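PDB 2INC: toluene, o-xylene monooxygenase oxygenase subunit from Pseudomonas stutzeri, which probably takes part in the hydroxylation of toluene and o-xylene, as one of the protein chains of the multicomponent monooxygenase's oxygenase. Local coordinates for residues Pro120-Phe125 with Lys180-Val185. Residues are numbered along the deposited sequence; the frame is centred on the assembly and turned at random.
Sequences PARYLF and KRERDV
Arg122 and Glu182 form a salt bridge between the start of helix 121-138 and the short helix 182-188: NH1 of Arg122 lies 3.0 Å from OE2 of Glu182, with an N-H...O angle of 159°. The oxygen sits near the guanidinium plane, whereas the nitrogen approaches from above the carboxylate, 56° out of its plane. CB of Glu182 covers one guanidinium face. A bend at chi2 (77°) turns CD of Glu182 back from an extended course, and its other oxygen, OE1, is hydrogen-bonded to both Gly179 N and Thr119 OG1. NH2 of Arg122 also donates to Tyr123 OH at 3.1 Å, a more bent bond, while NE binds the backbone of another protein's chain. An alanine in place of Arg122 would probably leave the carboxylate of the buried Glu182 without this cationic mate and the Tyr123 hydroxyl without this donor. Both segments lie within the sequence range of the methane/phenol/alkene hydroxylase family, of the ferritin clan, and the contact joins the first turns of two helices in this largely helical, strand-free chain. Van der Waals contacts complete the interface. Tyr123 OH reaches CB of Arg183 at 3.4 Å, and CB of Glu182 lies at the ring's edge. On the Pro120 side, CG meets Val185 CG1 at 3.6 Å, and Trp192 of helix 190-202 packs on both residues.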
# COMPACT_ATOMS: atom_id res chain seq x y z
N PRO B 120 -17.95 18.47 31.10
CA PRO B 120 -16.76 18.55 31.96
C PRO B 120 -15.91 17.32 31.98
O PRO B 120 -14.78 17.37 32.45
CB PRO B 120 -17.32 18.80 33.36
CG PRO B 120 -18.66 19.37 33.14
CD PRO B 120 -19.18 18.73 31.89
N ALA B 121 -16.41 16.22 31.45
CA ALA B 121 -15.61 15.01 31.34
C ALA B 121 -14.34 15.21 30.47
O ALA B 121 -13.47 14.35 30.51
CB ALA B 121 -16.45 13.86 30.82
N ARG B 122 -14.19 16.33 29.74
CA ARG B 122 -12.94 16.53 29.02
C ARG B 122 -11.76 16.55 30.02
O ARG B 122 -10.66 16.07 29.71
CB ARG B 122 -12.98 17.77 28.10
CG ARG B 122 -12.76 19.13 28.78
CD ARG B 122 -12.51 20.18 27.70
NE ARG B 122 -12.37 21.51 28.32
CZ ARG B 122 -13.37 22.36 28.43
NH1 ARG B 122 -14.56 22.02 27.92
NH2 ARG B 122 -13.18 23.54 28.99
N TYR B 123 -12.00 17.09 31.22
CA TYR B 123 -10.95 17.09 32.27
C TYR B 123 -10.70 15.66 32.76
O TYR B 123 -9.56 15.19 32.85
CB TYR B 123 -11.31 18.09 33.41
CG TYR B 123 -11.29 19.50 32.86
CD1 TYR B 123 -10.09 20.17 32.74
CD2 TYR B 123 -12.45 20.14 32.42
CE1 TYR B 123 -10.02 21.43 32.19
CE2 TYR B 123 -12.37 21.45 31.83
CZ TYR B 123 -11.16 22.06 31.74
OH TYR B 123 -11.00 23.33 31.16
N LEU B 124 -11.74 14.95 33.07
CA LEU B 124 -11.53 13.65 33.63
C LEU B 124 -10.83 12.72 32.60
O LEU B 124 -9.92 12.00 32.96
CB LEU B 124 -12.86 13.07 34.08
CG LEU B 124 -12.76 11.66 34.67
CD1 LEU B 124 -11.62 11.51 35.75
CD2 LEU B 124 -14.10 11.37 35.35
N PHE B 125 -11.22 12.77 31.33
CA PHE B 125 -10.62 11.88 30.32
C PHE B 125 -9.18 12.27 30.06
O PHE B 125 -8.35 11.38 29.87
CB PHE B 125 -11.43 11.88 28.97
CG PHE B 125 -12.82 11.30 29.08
CD1 PHE B 125 -13.81 11.67 28.13
CD2 PHE B 125 -13.16 10.39 30.06
CE1 PHE B 125 -15.10 11.16 28.17
CE2 PHE B 125 -14.46 9.87 30.13
CZ PHE B 125 -15.44 10.25 29.18
N LYS B 180 -17.06 27.00 27.78
CA LYS B 180 -16.57 28.05 28.67
C LYS B 180 -16.64 27.64 30.15
O LYS B 180 -15.76 27.98 30.92
CB LYS B 180 -17.37 29.32 28.45
CG LYS B 180 -16.99 29.99 27.18
CD LYS B 180 -17.83 31.23 26.92
CE LYS B 180 -17.68 31.68 25.48
NZ LYS B 180 -18.86 32.48 25.03
N ARG B 181 -17.66 26.88 30.52
CA ARG B 181 -17.89 26.64 31.92
C ARG B 181 -17.32 25.38 32.53
O ARG B 181 -17.40 25.21 33.76
CB ARG B 181 -19.39 26.66 32.19
CG ARG B 181 -19.77 27.95 32.74
CD ARG B 181 -20.26 28.79 31.68
NE ARG B 181 -21.64 29.11 31.99
CZ ARG B 181 -22.17 30.28 31.69
NH1 ARG B 181 -21.42 31.19 31.05
NH2 ARG B 181 -23.43 30.56 32.03
N GLU B 182 -16.76 24.49 31.70
CA GLU B 182 -16.51 23.13 32.21
C GLU B 182 -15.44 23.16 33.30
O GLU B 182 -15.47 22.36 34.22
CB GLU B 182 -16.03 22.19 31.10
CG GLU B 182 -17.17 21.70 30.22
CD GLU B 182 -17.66 22.75 29.21
OE1 GLU B 182 -18.83 22.60 28.75
OE2 GLU B 182 -16.89 23.66 28.85
N ARG B 183 -14.47 24.05 33.17
CA ARG B 183 -13.39 24.02 34.20
C ARG B 183 -13.97 24.34 35.61
O ARG B 183 -13.60 23.76 36.61
CB ARG B 183 -12.29 25.02 33.85
CG ARG B 183 -11.12 24.98 34.87
CD ARG B 183 -10.01 25.86 34.42
NE ARG B 183 -8.90 25.92 35.38
CZ ARG B 183 -7.69 26.41 35.08
NH1 ARG B 183 -7.44 26.87 33.88
NH2 ARG B 183 -6.73 26.40 35.99
N ASP B 184 -14.87 25.29 35.67
CA ASP B 184 -15.48 25.68 36.93
C ASP B 184 -16.40 24.57 37.45
O ASP B 184 -16.50 24.32 38.64
CB ASP B 184 -16.23 26.93 36.67
CG ASP B 184 -15.32 28.11 36.58
OD1 ASP B 184 -14.24 28.09 37.24
OD2 ASP B 184 -15.68 29.07 35.89
N VAL B 185 -17.08 23.90 36.55
CA VAL B 185 -17.87 22.74 36.98
C VAL B 185 -16.93 21.65 37.56
O VAL B 185 -17.12 21.20 38.68
CB VAL B 185 -18.70 22.16 35.82
CG1 VAL B 185 -19.53 20.98 36.29
CG2 VAL B 185 -19.66 23.20 35.31